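Local coordinates for protein probable fatty acyl-CoA transferase Rv3272 (Mycobacterium tuberculosis, PDB 5YX6) that binds fatty acyl-CoAs of varying chain length, palmitoyl-CoA most tightly, and probably acts as a family III CoA transferase in fatty acid metabolism, at residues Q249-R255 with L302-E307. Sequence-based numbering, arbitrary orientation.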
ATOM      1  N   GLN A 249     -13.584 -14.218  15.693  1.00 52.27           N
ATOM      2  CA  GLN A 249     -14.951 -13.712  15.688  1.00 48.50           C
ATOM      3  C   GLN A 249     -15.408 -13.337  17.096  1.00 45.87           C
ATOM      4  O   GLN A 249     -14.972 -13.947  18.074  1.00 47.65           O
ATOM      5  CB  GLN A 249     -15.890 -14.756  15.083  1.00 51.31           C
ATOM      6  CG  GLN A 249     -15.567 -15.101  13.642  1.00 57.35           C
ATOM      7  CD  GLN A 249     -15.587 -13.888  12.735  1.00 58.05           C
ATOM      8  OE1 GLN A 249     -16.498 -13.061  12.803  1.00 51.19           O
ATOM      9  NE2 GLN A 249     -14.565 -13.766  11.890  1.00 67.52           N
ATOM     10  N   PRO A 250     -16.283 -12.324  17.212  1.00 43.06           N
ATOM     11  CA  PRO A 250     -16.921 -11.533  16.150  1.00 41.35           C
ATOM     12  C   PRO A 250     -16.070 -10.384  15.616  1.00 41.87           C
ATOM     13  O   PRO A 250     -15.610  -9.534  16.375  1.00 40.05           O
ATOM     14  CB  PRO A 250     -18.181 -10.996  16.834  1.00 37.35           C
ATOM     15  CG  PRO A 250     -17.793 -10.868  18.255  1.00 39.64           C
ATOM     16  CD  PRO A 250     -16.846 -12.012  18.535  1.00 39.28           C
ATOM     17  N   SER A 251     -15.895 -10.368  14.298  1.00 47.60           N
ATOM     18  CA  SER A 251     -15.131  -9.346  13.590  1.00 40.00           C
ATOM     19  C   SER A 251     -15.644  -9.257  12.156  1.00 40.58           C
ATOM     20  O   SER A 251     -15.133  -9.922  11.254  1.00 38.64           O
ATOM     21  CB  SER A 251     -13.632  -9.667  13.613  1.00 44.54           C
ATOM     22  OG  SER A 251     -12.851  -8.535  13.268  1.00 43.51           O
ATOM     23  N   ASP A 252     -16.670  -8.438  11.958  1.00 36.97           N
ATOM     24  CA  ASP A 252     -17.404  -8.429  10.707  1.00 34.27           C
ATOM     25  C   ASP A 252     -18.328  -7.224  10.640  1.00 33.66           C
ATOM     26  O   ASP A 252     -18.245  -6.313  11.463  1.00 35.67           O
ATOM     27  CB  ASP A 252     -18.211  -9.725  10.563  1.00 38.00           C
ATOM     28  CG  ASP A 252     -18.376 -10.165   9.111  1.00 48.78           C
ATOM     29  OD1 ASP A 252     -18.507  -9.289   8.226  1.00 48.06           O
ATOM     30  OD2 ASP A 252     -18.372 -11.390   8.854  1.00 49.89           O
ATOM     31  N   ALA A 253     -19.184  -7.218   9.626  1.00 36.10           N
ATOM     32  CA  ALA A 253     -20.255  -6.245   9.492  1.00 36.81           C
ATOM     33  C   ALA A 253     -21.569  -6.935   9.868  1.00 37.68           C
ATOM     34  O   ALA A 253     -21.800  -8.088   9.484  1.00 37.22           O
ATOM     35  CB  ALA A 253     -20.312  -5.686   8.070  1.00 37.15           C
ATOM     36  N   PHE A 254     -22.421  -6.238  10.617  1.00 34.60           N
ATOM     37  CA  PHE A 254     -23.664  -6.830  11.116  1.00 34.28           C
ATOM     38  C   PHE A 254     -24.891  -5.954  10.864  1.00 34.21           C
ATOM     39  O   PHE A 254     -24.820  -4.728  10.966  1.00 33.89           O
ATOM     40  CB  PHE A 254     -23.545  -7.115  12.619  1.00 30.33           C
ATOM     41  CG  PHE A 254     -22.395  -8.019  12.988  1.00 28.21           C
ATOM     42  CD1 PHE A 254     -22.542  -9.395  12.970  1.00 28.30           C
ATOM     43  CD2 PHE A 254     -21.166  -7.489  13.355  1.00 29.69           C
ATOM     44  CE1 PHE A 254     -21.487 -10.229  13.305  1.00 30.38           C
ATOM     45  CE2 PHE A 254     -20.105  -8.313  13.689  1.00 26.57           C
ATOM     46  CZ  PHE A 254     -20.264  -9.687  13.666  1.00 27.96           C
ATOM     47  N   ARG A 255     -26.016  -6.584  10.534  1.00 36.55           N
ATOM     48  CA  ARG A 255     -27.281  -5.865  10.435  1.00 37.79           C
ATOM     49  C   ARG A 255     -27.707  -5.274  11.763  1.00 37.02           C
ATOM     50  O   ARG A 255     -27.525  -5.879  12.815  1.00 35.03           O
ATOM     51  CB  ARG A 255     -28.394  -6.766   9.911  1.00 46.08           C
ATOM     52  CG  ARG A 255     -28.309  -7.067   8.426  1.00 52.97           C
ATOM     53  CD  ARG A 255     -29.492  -7.901   7.953  1.00 60.58           C
ATOM     54  NE  ARG A 255     -30.760  -7.170   8.089  1.00 72.73           N
ATOM     55  CZ  ARG A 255     -31.180  -6.205   7.271  1.00 71.31           C
ATOM     56  NH1 ARG A 255     -30.422  -5.805   6.254  1.00 68.86           N
ATOM     57  NH2 ARG A 255     -32.351  -5.621   7.492  1.00 67.91           N
ATOM     58  N   LEU A 302     -23.395 -17.548  15.519  1.00 44.91           N
ATOM     59  CA  LEU A 302     -23.068 -16.327  16.247  1.00 41.92           C
ATOM     60  C   LEU A 302     -23.597 -15.039  15.609  1.00 38.93           C
ATOM     61  O   LEU A 302     -24.207 -14.220  16.300  1.00 44.71           O
ATOM     62  CB  LEU A 302     -21.554 -16.221  16.445  1.00 43.96           C
ATOM     63  CG  LEU A 302     -21.085 -14.972  17.206  1.00 45.05           C
ATOM     64  CD1 LEU A 302     -21.850 -14.821  18.500  1.00 41.18           C
ATOM     65  CD2 LEU A 302     -19.600 -15.042  17.506  1.00 41.41           C
ATOM     66  N   THR A 303     -23.371 -14.841  14.316  1.00 38.86           N
ATOM     67  CA  THR A 303     -23.850 -13.625  13.651  1.00 37.71           C
ATOM     68  C   THR A 303     -25.369 -13.544  13.746  1.00 41.41           C
ATOM     69  O   THR A 303     -25.944 -12.452  13.808  1.00 42.76           O
ATOM     70  CB  THR A 303     -23.396 -13.527  12.168  1.00 42.54           C
ATOM     71  OG1 THR A 303     -24.509 -13.179  11.329  1.00 36.38           O
ATOM     72  CG2 THR A 303     -22.799 -14.823  11.705  1.00 42.31           C
ATOM     73  N   ALA A 304     -26.018 -14.703  13.732  1.00 44.72           N
ATOM     74  CA  ALA A 304     -27.465 -14.763  13.876  1.00 43.29           C
ATOM     75  C   ALA A 304     -27.907 -14.239  15.235  1.00 38.26           C
ATOM     76  O   ALA A 304     -28.820 -13.411  15.332  1.00 37.13           O
ATOM     77  CB  ALA A 304     -27.948 -16.183  13.691  1.00 47.35           C
ATOM     78  N   GLU A 305     -27.241 -14.707  16.284  1.00 41.97           N
ATOM     79  CA  GLU A 305     -27.571 -14.276  17.643  1.00 38.40           C
ATOM     80  C   GLU A 305     -27.288 -12.787  17.831  1.00 37.82           C
ATOM     81  O   GLU A 305     -28.083 -12.071  18.431  1.00 31.00           O
ATOM     82  CB  GLU A 305     -26.810 -15.110  18.669  1.00 40.23           C
ATOM     83  CG  GLU A 305     -27.181 -16.597  18.644  1.00 50.66           C
ATOM     84  CD  GLU A 305     -28.596 -16.901  19.158  1.00 60.58           C
ATOM     85  OE1 GLU A 305     -29.225 -16.011  19.782  1.00 57.34           O
ATOM     86  OE2 GLU A 305     -29.078 -18.039  18.924  1.00 61.46           O
ATOM     87  N   LEU A 306     -26.164 -12.316  17.291  1.00 40.87           N
ATOM     88  CA  LEU A 306     -25.791 -10.913  17.439  1.00 36.08           C
ATOM     89  C   LEU A 306     -26.791 -10.005  16.736  1.00 34.42           C
ATOM     90  O   LEU A 306     -27.218  -8.992  17.287  1.00 36.03           O
ATOM     91  CB  LEU A 306     -24.378 -10.670  16.899  1.00 36.24           C
ATOM     92  CG  LEU A 306     -23.266 -11.381  17.679  1.00 36.81           C
ATOM     93  CD1 LEU A 306     -21.896 -11.178  17.035  1.00 35.02           C
ATOM     94  CD2 LEU A 306     -23.254 -10.926  19.133  1.00 39.86           C
ATOM     95  N   GLU A 307     -27.192 -10.382  15.528  1.00 32.87           N
ATOM     96  CA  GLU A 307     -28.092  -9.531  14.764  1.00 37.16           C
ATOM     97  C   GLU A 307     -29.499  -9.498  15.375  1.00 35.47           C
ATOM     98  O   GLU A 307     -30.166  -8.460  15.335  1.00 34.26           O
ATOM     99  CB  GLU A 307     -28.124  -9.972  13.293  1.00 38.75           C
ATOM    100  CG  GLU A 307     -26.782  -9.712  12.580  1.00 45.39           C
ATOM    101  CD  GLU A 307     -26.814  -9.945  11.067  1.00 48.34           C
ATOM    102  OE1 GLU A 307     -27.516 -10.872  10.605  1.00 54.41           O
ATOM    103  OE2 GLU A 307     -26.130  -9.190  10.338  1.00 45.84           O
TER
HETATM  104  O   HOH W   1     -30.035  -6.982  13.316  1.00 38.38           O
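Glu307, Phe254 and Arg255 bury the most surface where strand 253-255 runs past helix 299-310; the axes of the strand and of helical segment 302-307 approach to 8.3 Å at 51°. Glu307 reaches across with its carboxylate, and OE2 accepts a short, nearly straight hydrogen bond from the backbone N of Arg255 (2.6 Å, 168°). It thus satisfies an amide on the strand edge facing away from strand 260-264, to which Phe254 is paired. The same two residues are also joined through a water, which donates to O of Glu307 and, weakly, to O of Arg255. The Phe254 ring turns its edge to Thr303 (CE1 to CB 4.0 Å) and also meets Leu306 (CE1 to CD1 3.9 Å). Beyond it, Pro250, after a cis peptide bond, continues the apolar seam: its CB lies 3.7 Å from Leu306 CD1. Trp271 of helix 268-277 touches both Pro250 and Leu302. Away from Asp175, the probable nucleophile, a helix here flanks the edge strand of a small antiparallel sheet, consistent with the small domain of family III CoA transferases.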